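Local coordinates for B12-binding domain-containing protein (Kitasatospora setae, PDB 6WTE) that probably uses its bound cobalamin and [4Fe-4S] cluster to methylate tryptophan from S-adenosylmethionine by a non-radical route, although it belongs to the radical SAM family, at residues P81-H86 with F463-H468; T91-R94 with P100-G103; A166-T169 with K174-P177; S258-G263 with N298-L303; L321-G326 with R370-M375. All coordinates share one frame; numbering follows the deposited sequence. Where two conformers were deposited one is given.

Interaction 1: residues P81-H86 with F463-H468; sequences PFVGEH and FMFDEH. With EDO (1,2-ethanediol), chain H.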
# COMPACT_ATOMS: atom_id res chain seq x y z
N PRO A 81 -8.22 4.04 -12.17
CA PRO A 81 -8.65 4.38 -10.81
C PRO A 81 -9.59 3.34 -10.23
O PRO A 81 -10.29 2.62 -10.95
CB PRO A 81 -9.39 5.70 -11.01
CG PRO A 81 -9.97 5.59 -12.37
CD PRO A 81 -8.95 4.82 -13.19
N PHE A 82 -9.59 3.27 -8.90
CA PHE A 82 -10.59 2.51 -8.15
C PHE A 82 -11.61 3.38 -7.44
O PHE A 82 -12.66 2.86 -7.04
CB PHE A 82 -9.91 1.62 -7.09
CG PHE A 82 -8.99 0.57 -7.66
CD1 PHE A 82 -9.48 -0.41 -8.51
CD2 PHE A 82 -7.66 0.54 -7.30
CE1 PHE A 82 -8.64 -1.39 -9.02
CE2 PHE A 82 -6.81 -0.44 -7.80
CZ PHE A 82 -7.30 -1.40 -8.67
N VAL A 83 -11.35 4.68 -7.28
CA VAL A 83 -12.23 5.49 -6.43
C VAL A 83 -13.61 5.67 -7.03
O VAL A 83 -14.58 5.89 -6.30
CB VAL A 83 -11.58 6.86 -6.13
CG1 VAL A 83 -10.25 6.68 -5.40
CG2 VAL A 83 -11.39 7.65 -7.41
N GLY A 84 -13.74 5.58 -8.36
CA GLY A 84 -15.07 5.63 -8.96
C GLY A 84 -15.90 4.42 -8.58
O GLY A 84 -17.09 4.54 -8.26
N GLU A 85 -15.29 3.23 -8.61
CA GLU A 85 -15.96 2.03 -8.13
C GLU A 85 -16.25 2.11 -6.64
O GLU A 85 -17.30 1.63 -6.18
CB GLU A 85 -15.12 0.80 -8.44
CG GLU A 85 -14.96 0.50 -9.92
CD GLU A 85 -14.05 -0.68 -10.18
OE1 GLU A 85 -12.83 -0.56 -9.95
OE2 GLU A 85 -14.56 -1.75 -10.57
N HIS A 86 -15.33 2.68 -5.86
CA HIS A 86 -15.59 2.85 -4.43
C HIS A 86 -16.79 3.77 -4.22
O HIS A 86 -17.63 3.50 -3.35
CB HIS A 86 -14.38 3.44 -3.72
CG HIS A 86 -13.18 2.54 -3.71
ND1 HIS A 86 -13.27 1.17 -3.76
CD2 HIS A 86 -11.86 2.83 -3.66
CE1 HIS A 86 -12.05 0.65 -3.73
NE2 HIS A 86 -11.18 1.64 -3.67
N PHE A 463 -4.54 15.98 -8.44
CA PHE A 463 -3.66 14.92 -8.88
C PHE A 463 -4.41 13.74 -9.48
O PHE A 463 -3.78 12.84 -10.06
CB PHE A 463 -2.78 14.47 -7.72
CG PHE A 463 -1.77 15.49 -7.31
CD1 PHE A 463 -2.12 16.52 -6.45
CD2 PHE A 463 -0.46 15.45 -7.80
CE1 PHE A 463 -1.20 17.48 -6.08
CE2 PHE A 463 0.48 16.41 -7.43
CZ PHE A 463 0.11 17.43 -6.56
N MET A 464 -5.74 13.71 -9.37
CA MET A 464 -6.55 12.63 -9.90
C MET A 464 -7.68 13.09 -10.82
O MET A 464 -8.15 12.29 -11.64
CB MET A 464 -7.15 11.81 -8.74
CG MET A 464 -7.86 10.53 -9.15
SD MET A 464 -8.11 9.47 -7.72
CE MET A 464 -6.42 9.01 -7.33
N PHE A 465 -8.14 14.33 -10.70
CA PHE A 465 -9.27 14.84 -11.46
C PHE A 465 -8.90 16.15 -12.13
O PHE A 465 -8.15 16.95 -11.58
CB PHE A 465 -10.49 15.07 -10.57
CG PHE A 465 -10.94 13.86 -9.81
CD1 PHE A 465 -11.84 12.97 -10.37
CD2 PHE A 465 -10.49 13.63 -8.51
CE1 PHE A 465 -12.27 11.86 -9.67
CE2 PHE A 465 -10.92 12.52 -7.80
CZ PHE A 465 -11.81 11.64 -8.38
N ASP A 466 -9.46 16.39 -13.31
CA ASP A 466 -9.27 17.69 -13.94
C ASP A 466 -10.32 18.68 -13.42
O ASP A 466 -11.11 18.37 -12.53
CB ASP A 466 -9.27 17.57 -15.47
CG ASP A 466 -10.63 17.19 -16.05
OD1 ASP A 466 -11.66 17.18 -15.34
OD2 ASP A 466 -10.66 16.90 -17.27
N GLU A 467 -10.30 19.88 -14.00
CA GLU A 467 -11.17 20.96 -13.52
C GLU A 467 -12.65 20.63 -13.72
O GLU A 467 -13.50 21.15 -12.99
CB GLU A 467 -10.82 22.26 -14.24
CG GLU A 467 -9.40 22.79 -13.97
CD GLU A 467 -8.32 22.09 -14.78
OE1 GLU A 467 -8.61 21.06 -15.44
OE2 GLU A 467 -7.17 22.58 -14.78
N HIS A 468 -12.97 19.77 -14.68
CA HIS A 468 -14.35 19.40 -14.95
C HIS A 468 -14.81 18.19 -14.15
O HIS A 468 -15.95 17.76 -14.30
CB HIS A 468 -14.54 19.13 -16.44
CG HIS A 468 -14.18 20.30 -17.31
ND1 HIS A 468 -13.09 20.29 -18.15
CD2 HIS A 468 -14.76 21.51 -17.45
CE1 HIS A 468 -13.02 21.45 -18.79
NE2 HIS A 468 -14.03 22.21 -18.38
C1 EDO H . -11.46 -3.92 -9.35
O1 EDO H . -12.12 -2.84 -8.69
C2 EDO H . -12.44 -4.59 -10.31
O2 EDO H . -13.09 -3.59 -11.10
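V83 meets M464 and F465 through one methyl, CG2. The other methyl, CG1, is anti to the carbonyl carbon (chi1 -61°), which puts CG2 between the backbone N and the carbonyl carbon. M464 SD lies 3.8 Å from V83 CG2. CG of M464 is anti to its backbone N (chi1 -171°), and with an extended chi2 (164°) this carries SD out to the valine methyl. M464 was modelled in two conformers, so the sulfur contact describes one of them. F465 reaches the same methyl with the far end of its ring, V83 CG2 to F465 CZ 4.1 Å. The F465 ring also carries CG of M464 over one face. Y118, F471 and L115 add apolar contacts here.

The contact joins the first turn of helix 83-96, in the B12-binding domain, to the loop after helix 456-461. Cobalamin is close: M464 is about 4 Å, side chain to side chain, from T71, which binds it. F82 bonds to T71 through the backbone.

On another side of the turn, E85 OE1 lies in plane at the edge of the F82 ring. It accepts a hydrogen bond from O1 of an ethanediol, 2.7 Å away. Cutting E85 back to an alanine is likely to leave the diol without its carboxylate partner and to remove the weak, long ion pair with K12.

Interaction 2: residues T91-R94 with P100-G103; sequences TEIR and PVVG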
# COMPACT_ATOMS: atom_id res chain seq x y z
N THR A 91 -22.35 5.13 -2.67
CA THR A 91 -23.62 5.72 -3.04
C THR A 91 -24.78 4.77 -2.77
O THR A 91 -25.84 5.18 -2.29
CB THR A 91 -23.60 6.14 -4.52
OG1 THR A 91 -22.65 7.20 -4.69
CG2 THR A 91 -24.96 6.63 -4.97
N GLU A 92 -24.58 3.47 -3.05
CA GLU A 92 -25.61 2.49 -2.73
C GLU A 92 -25.83 2.38 -1.22
O GLU A 92 -26.97 2.28 -0.76
CB GLU A 92 -25.25 1.13 -3.33
CG GLU A 92 -26.34 0.08 -3.17
CD GLU A 92 -27.61 0.41 -3.95
OE1 GLU A 92 -27.54 1.15 -4.96
OE2 GLU A 92 -28.69 -0.09 -3.56
N ILE A 93 -24.74 2.40 -0.44
CA ILE A 93 -24.87 2.37 1.02
C ILE A 93 -25.77 3.50 1.50
O ILE A 93 -26.68 3.29 2.31
CB ILE A 93 -23.49 2.43 1.68
CG1 ILE A 93 -22.76 1.09 1.55
CG2 ILE A 93 -23.62 2.81 3.15
CD1 ILE A 93 -21.28 1.15 1.94
N ARG A 94 -25.53 4.71 1.00
CA ARG A 94 -26.27 5.88 1.47
C ARG A 94 -27.73 5.86 1.01
O ARG A 94 -28.55 6.58 1.58
CB ARG A 94 -25.58 7.16 1.01
CG ARG A 94 -24.19 7.30 1.61
CD ARG A 94 -23.49 8.58 1.20
NE ARG A 94 -24.12 9.77 1.78
CZ ARG A 94 -23.92 10.17 3.03
NH1 ARG A 94 -23.13 9.47 3.84
NH2 ARG A 94 -24.51 11.26 3.49
N PRO A 100 -24.22 7.77 9.55
CA PRO A 100 -23.06 8.46 8.97
C PRO A 100 -22.05 7.45 8.44
O PRO A 100 -21.92 6.34 8.95
CB PRO A 100 -22.49 9.25 10.15
CG PRO A 100 -22.91 8.46 11.36
CD PRO A 100 -24.28 7.91 11.02
N VAL A 101 -21.35 7.86 7.39
CA VAL A 101 -20.31 7.06 6.77
C VAL A 101 -18.97 7.72 7.07
O VAL A 101 -18.82 8.93 6.89
CB VAL A 101 -20.53 6.91 5.25
CG1 VAL A 101 -19.37 6.13 4.62
CG2 VAL A 101 -21.86 6.23 4.97
N VAL A 102 -18.00 6.92 7.53
CA VAL A 102 -16.64 7.38 7.75
C VAL A 102 -15.71 6.58 6.85
O VAL A 102 -15.85 5.36 6.74
CB VAL A 102 -16.21 7.27 9.23
CG1 VAL A 102 -16.39 5.84 9.75
CG2 VAL A 102 -14.75 7.72 9.41
N GLY A 103 -14.79 7.28 6.20
CA GLY A 103 -13.80 6.67 5.33
C GLY A 103 -12.43 6.64 5.97
O GLY A 103 -12.10 7.47 6.83
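V101 and its partners I93 and R94 belong to a beta-alpha-beta crossover of the B12-binding domain, made of strand 63-67, helix 83-96 and strand 101-104. The helix covers the sheet here, and V101 is the strand residue that faces it. Its CB points toward the helix. The nearest CA atoms are those of R94 and V101, 8.1 Å apart.

V101 uses one methyl, CG2, for both partners. I93 sends its branch methyl down from the helix, with I93 CG2 4.3 Å from V101 CG2. This is a light apolar contact. L52 and F56 of helix 48-58 also touch I93.

R94 comes in beside the valine. Its chain is extended at chi2 and then bends at chi3 (69°), and the bend brings NH1 toward V101. The valine sits at the edge of the guanidinium, near its plane. R94 NH1 is 3.7 Å from V101 CG2 and 3.9 Å from V101 CB. No hydrogen bond crosses between the two segments.

The polar end of R94 looks to E122. NH1 makes a salt bridge to E122 OE1, and the same oxygen accepts from V101 N. The next residue, V102, touches cobalamin and L133 and L136 of helix 130-141.

The valine therefore packs against a charged group whose charge is met by E122. That carboxylate oxygen probably fixes the rotation of the guanidinium and holds the start of the strand at once.

Interaction 3: residues A166-T169 with K174-P177; sequences AVLT and KTQP. With EDO (1,2-ethanediol), chain I.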
# COMPACT_ATOMS: atom_id res chain seq x y z
N ALA A 166 -4.88 16.41 19.28
CA ALA A 166 -4.54 16.95 20.59
C ALA A 166 -3.05 16.81 20.89
O ALA A 166 -2.50 17.62 21.65
CB ALA A 166 -5.37 16.26 21.68
N VAL A 167 -2.39 15.82 20.31
CA VAL A 167 -0.95 15.63 20.48
C VAL A 167 -0.24 16.41 19.38
O VAL A 167 -0.31 16.04 18.20
CB VAL A 167 -0.56 14.15 20.45
CG1 VAL A 167 0.95 13.99 20.49
CG2 VAL A 167 -1.21 13.40 21.60
N LEU A 168 0.47 17.46 19.77
CA LEU A 168 1.20 18.31 18.83
C LEU A 168 2.70 18.11 19.02
O LEU A 168 3.16 17.80 20.12
CB LEU A 168 0.84 19.78 19.03
CG LEU A 168 -0.64 20.15 18.86
CD1 LEU A 168 -0.87 21.62 19.20
CD2 LEU A 168 -1.11 19.84 17.45
N THR A 169 3.45 18.28 17.94
CA THR A 169 4.90 18.27 18.06
C THR A 169 5.36 19.56 18.74
O THR A 169 4.66 20.57 18.78
CB THR A 169 5.57 18.12 16.70
OG1 THR A 169 5.18 19.21 15.85
CG2 THR A 169 5.19 16.80 16.05
N LYS A 174 7.83 25.13 22.35
CA LYS A 174 6.51 25.61 21.95
C LYS A 174 5.87 24.60 21.01
O LYS A 174 6.54 24.04 20.13
CB LYS A 174 6.60 26.99 21.27
CG LYS A 174 7.16 28.09 22.17
CD LYS A 174 6.28 29.34 22.16
CE LYS A 174 4.91 29.08 22.79
NZ LYS A 174 4.09 30.31 22.93
N THR A 175 4.58 24.37 21.21
CA THR A 175 3.84 23.44 20.36
C THR A 175 3.69 24.00 18.95
O THR A 175 3.58 25.21 18.75
CB THR A 175 2.46 23.15 20.95
OG1 THR A 175 1.71 24.37 21.04
CG2 THR A 175 2.58 22.55 22.34
N GLN A 176 3.69 23.10 17.97
CA GLN A 176 3.52 23.48 16.58
C GLN A 176 2.07 23.26 16.18
O GLN A 176 1.58 22.12 16.27
CB GLN A 176 4.45 22.66 15.69
CG GLN A 176 5.92 22.75 16.07
CD GLN A 176 6.45 24.17 15.99
OE1 GLN A 176 6.91 24.73 16.99
NE2 GLN A 176 6.40 24.76 14.80
N PRO A 177 1.35 24.29 15.75
CA PRO A 177 -0.05 24.11 15.37
C PRO A 177 -0.18 23.12 14.22
O PRO A 177 0.73 22.96 13.40
CB PRO A 177 -0.50 25.51 14.95
CG PRO A 177 0.47 26.44 15.59
CD PRO A 177 1.77 25.70 15.63
C1 EDO I . 1.26 19.21 14.59
O1 EDO I . 2.03 19.46 15.77
C2 EDO I . 0.75 17.78 14.60
O2 EDO I . 1.86 16.87 14.59
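T169 and Q176 are joined by one backbone hydrogen bond. Q176 N donates to T169 O over 2.8 Å at 159°, from a position tilted 23° out of the carbonyl plane. The same oxygen receives a CA-H...O contact from T175 CA, at 3.4 Å.

In this crystal an ethanediol, probably from the crystallisation liquor, bridges the reverse pair. T169 N and Q176 O are 4.6 Å apart, and O1 of the diol sits between them. It accepts from T169 N at 2.8 Å and from T169 OG1 at a longer 3.2 Å. It donates to Q176 O at 2.7 Å. OG1 can join because it stands between the backbone N and the carbonyl carbon (chi1 59°), and it also lies against CB of Q176.

The apolar part is L168. Its CB is 3.7 Å from Q176 O, and its CD1 is 4.1 Å from T175 CB, where the two side chains cross at a slant. With a serine at L168 the branch would go, and T175 would probably lose its apolar partner and the Q176 carbonyl some of its cover.

The site is on the surface, away from cobalamin and the cluster. V167 rests on W189 and T169 on P186. The contact lies at the open end of a small beta hairpin, strands 170-171 and 174-175, and continues its pairing by one bond. The hairpin follows strand 159-162, an edge strand of the seven-stranded sheet that includes strand 101-104.

Interaction 4: residues S258-G263 with N298-L303; sequences SLAAQG and NPLNRL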
# COMPACT_ATOMS: atom_id res chain seq x y z
N SER A 258 -1.22 -16.92 16.36
CA SER A 258 -2.63 -17.20 16.10
C SER A 258 -2.87 -17.50 14.63
O SER A 258 -3.62 -18.43 14.29
CB SER A 258 -3.49 -16.03 16.55
OG SER A 258 -4.87 -16.30 16.32
N LEU A 259 -2.25 -16.72 13.74
CA LEU A 259 -2.33 -17.02 12.31
C LEU A 259 -1.79 -18.41 12.01
O LEU A 259 -2.45 -19.22 11.35
CB LEU A 259 -1.56 -15.97 11.52
CG LEU A 259 -2.18 -14.57 11.50
CD1 LEU A 259 -1.27 -13.57 10.79
CD2 LEU A 259 -3.55 -14.63 10.83
N ALA A 260 -0.60 -18.72 12.52
CA ALA A 260 0.02 -20.01 12.23
C ALA A 260 -0.82 -21.17 12.77
O ALA A 260 -0.86 -22.24 12.16
CB ALA A 260 1.43 -20.07 12.81
N ALA A 261 -1.49 -20.96 13.90
CA ALA A 261 -2.31 -22.02 14.48
C ALA A 261 -3.46 -22.39 13.56
O ALA A 261 -3.91 -23.55 13.55
CB ALA A 261 -2.83 -21.60 15.85
N GLN A 262 -3.98 -21.43 12.79
CA GLN A 262 -5.05 -21.69 11.83
C GLN A 262 -4.54 -22.25 10.51
O GLN A 262 -5.35 -22.46 9.60
CB GLN A 262 -5.85 -20.42 11.55
CG GLN A 262 -6.31 -19.67 12.78
CD GLN A 262 -6.89 -18.31 12.43
OE1 GLN A 262 -7.74 -18.20 11.54
NE2 GLN A 262 -6.41 -17.27 13.10
N GLY A 263 -3.23 -22.47 10.36
CA GLY A 263 -2.67 -22.92 9.10
C GLY A 263 -2.21 -21.80 8.19
O GLY A 263 -1.79 -22.08 7.06
N ASN A 298 4.76 -25.42 19.01
CA ASN A 298 4.34 -24.06 18.68
C ASN A 298 4.23 -23.93 17.17
O ASN A 298 5.20 -24.26 16.45
CB ASN A 298 5.33 -23.04 19.25
CG ASN A 298 4.83 -21.61 19.14
OD1 ASN A 298 4.42 -21.16 18.07
ND2 ASN A 298 4.83 -20.90 20.26
N PRO A 299 3.09 -23.49 16.64
CA PRO A 299 2.91 -23.47 15.18
C PRO A 299 3.84 -22.51 14.47
O PRO A 299 3.96 -22.59 13.24
CB PRO A 299 1.44 -23.05 15.01
CG PRO A 299 1.13 -22.29 16.25
CD PRO A 299 1.90 -22.98 17.35
N LEU A 300 4.48 -21.59 15.19
CA LEU A 300 5.51 -20.75 14.59
C LEU A 300 6.68 -21.56 14.06
O LEU A 300 7.49 -21.02 13.30
CB LEU A 300 6.01 -19.72 15.61
CG LEU A 300 5.03 -18.63 16.03
CD1 LEU A 300 5.61 -17.80 17.15
CD2 LEU A 300 4.66 -17.75 14.85
N ASN A 301 6.80 -22.83 14.44
CA ASN A 301 7.85 -23.66 13.87
C ASN A 301 7.63 -23.95 12.39
O ASN A 301 8.56 -24.43 11.73
CB ASN A 301 7.99 -24.95 14.66
CG ASN A 301 8.82 -24.76 15.91
OD1 ASN A 301 10.04 -24.61 15.84
ND2 ASN A 301 8.17 -24.75 17.07
N ARG A 302 6.45 -23.68 11.86
CA ARG A 302 6.19 -23.79 10.43
C ARG A 302 6.03 -22.43 9.76
O ARG A 302 5.59 -22.36 8.61
CB ARG A 302 4.96 -24.67 10.18
CG ARG A 302 5.14 -26.11 10.67
CD ARG A 302 3.93 -26.99 10.38
NE ARG A 302 2.73 -26.51 11.05
CZ ARG A 302 2.47 -26.71 12.34
NH1 ARG A 302 3.32 -27.37 13.11
NH2 ARG A 302 1.35 -26.23 12.87
N LEU A 303 6.40 -21.35 10.45
CA LEU A 303 6.27 -20.01 9.88
C LEU A 303 7.12 -19.85 8.63
O LEU A 303 8.25 -20.32 8.56
CB LEU A 303 6.67 -18.96 10.92
CG LEU A 303 6.80 -17.52 10.44
CD1 LEU A 303 5.43 -16.95 10.08
CD2 LEU A 303 7.48 -16.65 11.49
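P299, at phi -65° and psi -15°, opens a short 3-10 turn and meets A260. The ring lies toward A260, and the carbonyl passes beside its CB. A260 CB is the centre of the contact. It lies 3.7 Å from P299 CB and 3.6 Å from P299 O. The ring edge then runs on to the next residue, with P299 CG 3.8 Å from A261 N and 4.0 Å from A261 CB. L300 adds a looser touch through CD2. The small alanine side chains let the proline come this near to the helix backbone.

The turn is built by N298. Its OD1 accepts from L300 N at 2.9 Å and 162°, in the carbonyl plane and on a lone pair, which makes an Asx turn. Its backbone O takes two donors, N301 N at 2.9 Å and N301 ND2 at 3.1 Å. The amide of N298 is used at both ends, since ND2 bonds to E257 OE1 in the helix.

The helix ends here too. G263 has positive phi and closes a Schellman motif, with G263 N bonding back to A260 O. Separately, Q262 NE2 donates to S258 O from above the carbonyl plane.

No hydrogen bond joins the two segments directly. The contact is apolar packing of alanine on proline, and its position probably depends on the polar bonds that fix the turn from within and, through E257, tie it to the helix.

Interaction 5: residues L321-G326 with R370-M375; sequences LLAAAG and RGILTM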
# COMPACT_ATOMS: atom_id res chain seq x y z
N LEU A 321 19.15 -13.80 12.04
CA LEU A 321 17.88 -13.79 12.76
C LEU A 321 16.72 -14.10 11.83
O LEU A 321 15.83 -14.88 12.18
CB LEU A 321 17.69 -12.44 13.45
CG LEU A 321 18.48 -12.23 14.74
CD1 LEU A 321 18.36 -10.79 15.20
CD2 LEU A 321 18.00 -13.19 15.82
N LEU A 322 16.72 -13.51 10.63
CA LEU A 322 15.69 -13.84 9.65
C LEU A 322 15.68 -15.33 9.34
O LEU A 322 14.62 -15.96 9.32
CB LEU A 322 15.92 -13.04 8.37
CG LEU A 322 15.59 -11.54 8.41
CD1 LEU A 322 16.15 -10.90 7.16
CD2 LEU A 322 14.08 -11.32 8.52
N ALA A 323 16.85 -15.92 9.10
CA ALA A 323 16.90 -17.34 8.79
C ALA A 323 16.34 -18.17 9.94
O ALA A 323 15.53 -19.08 9.72
CB ALA A 323 18.32 -17.77 8.45
N ALA A 324 16.74 -17.84 11.17
CA ALA A 324 16.33 -18.65 12.31
C ALA A 324 14.84 -18.52 12.58
O ALA A 324 14.21 -19.46 13.09
CB ALA A 324 17.13 -18.25 13.55
N ALA A 325 14.25 -17.37 12.24
CA ALA A 325 12.84 -17.11 12.50
C ALA A 325 11.91 -17.75 11.48
O ALA A 325 10.70 -17.84 11.73
CB ALA A 325 12.58 -15.60 12.54
N GLY A 326 12.43 -18.18 10.33
CA GLY A 326 11.61 -18.74 9.28
C GLY A 326 11.42 -17.85 8.06
O GLY A 326 10.48 -18.09 7.28
N ARG A 370 22.02 -18.05 3.08
CA ARG A 370 21.10 -18.66 4.02
C ARG A 370 19.88 -19.26 3.34
O ARG A 370 18.93 -19.64 4.03
CB ARG A 370 20.67 -17.65 5.08
CG ARG A 370 21.81 -17.26 6.01
CD ARG A 370 21.66 -15.86 6.59
NE ARG A 370 22.83 -15.54 7.40
CZ ARG A 370 24.01 -15.21 6.88
NH1 ARG A 370 24.16 -15.12 5.57
NH2 ARG A 370 25.05 -14.96 7.68
N GLY A 371 19.88 -19.38 2.02
CA GLY A 371 18.74 -19.98 1.35
C GLY A 371 17.48 -19.14 1.41
O GLY A 371 16.38 -19.69 1.36
N ILE A 372 17.63 -17.83 1.53
CA ILE A 372 16.51 -16.90 1.53
C ILE A 372 16.40 -16.29 0.15
O ILE A 372 17.38 -15.76 -0.39
CB ILE A 372 16.72 -15.81 2.60
CG1 ILE A 372 16.69 -16.43 3.99
CG2 ILE A 372 15.67 -14.69 2.46
CD1 ILE A 372 17.13 -15.46 5.06
N LEU A 373 15.21 -16.38 -0.44
CA LEU A 373 14.96 -15.84 -1.76
C LEU A 373 14.95 -14.31 -1.72
O LEU A 373 14.71 -13.69 -0.68
CB LEU A 373 13.63 -16.36 -2.31
CG LEU A 373 13.41 -17.88 -2.22
CD1 LEU A 373 12.00 -18.26 -2.62
CD2 LEU A 373 14.41 -18.61 -3.08
N THR A 374 15.24 -13.70 -2.87
CA THR A 374 15.37 -12.26 -2.96
C THR A 374 14.62 -11.72 -4.17
O THR A 374 14.72 -12.28 -5.27
CB THR A 374 16.84 -11.84 -3.07
OG1 THR A 374 17.47 -12.63 -4.09
CG2 THR A 374 17.55 -12.06 -1.75
N MET A 375 13.91 -10.62 -3.98
CA MET A 375 13.36 -9.85 -5.08
C MET A 375 13.89 -8.42 -4.99
O MET A 375 13.63 -7.73 -4.00
CB MET A 375 11.84 -9.85 -5.07
CG MET A 375 11.28 -8.98 -6.16
SD MET A 375 9.67 -9.52 -6.66
CE MET A 375 9.28 -8.25 -7.87
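R370 CB rests on A323 CB at 4.1 Å, and this is where the arginine touches helix 316-325. CG is anti to the carbonyl carbon (chi1 -68°), and the chain runs extended from CG to NE. The aliphatic part thus carries the charged end past A323. NE makes a salt bridge to D320 OD1, one turn earlier in the same helix as A323, and NH1 donates to L366 O, in helix 357-369. The guanidinium is therefore held from two helices.

I372 packs on the same helix next to R370. Its CD1 reaches the helix backbone, 4.1 Å from A323 N and 4.2 Å from A323 CA. The same methyl lies 4.3 Å from both L322 CB and A323 CB. C327 and V330 of strand 327-335 also touch I372. No hydrogen bond runs between the two segments.

Both segments hold a glycine at a helix end. G326 and G371 each have positive phi and close a Schellman motif, and a strand follows soon after each.

Helix 316-325 leads into strand 327-335, and helix 357-369 into its parallel neighbour, strand 373-380. Helices laid side by side outside parallel strands in this way are the pattern of the radical SAM core, a partial, TIM-like (beta/alpha)6 barrel.

Interactions 1 and 2 share helix 83-96 and have centres 18 Å apart. Both lie near cobalamin: the M464 side chain of interaction 1 is about 6 Å from it, and V102 of interaction 2 touches it. Interaction 1 alone links the B12-binding part to a loop of the radical SAM part, its segments 377 residues apart along the chain. Interactions 4 and 5 lie within the radical SAM core, across the chain's centre from interaction 1 and away from the annotated sites. Their centres are 17 Å apart, and they touch where L303 CD2 is 3.4 Å from A325 O. Interaction 3 stands alone on the surface, its centre at least 32 Å from the others.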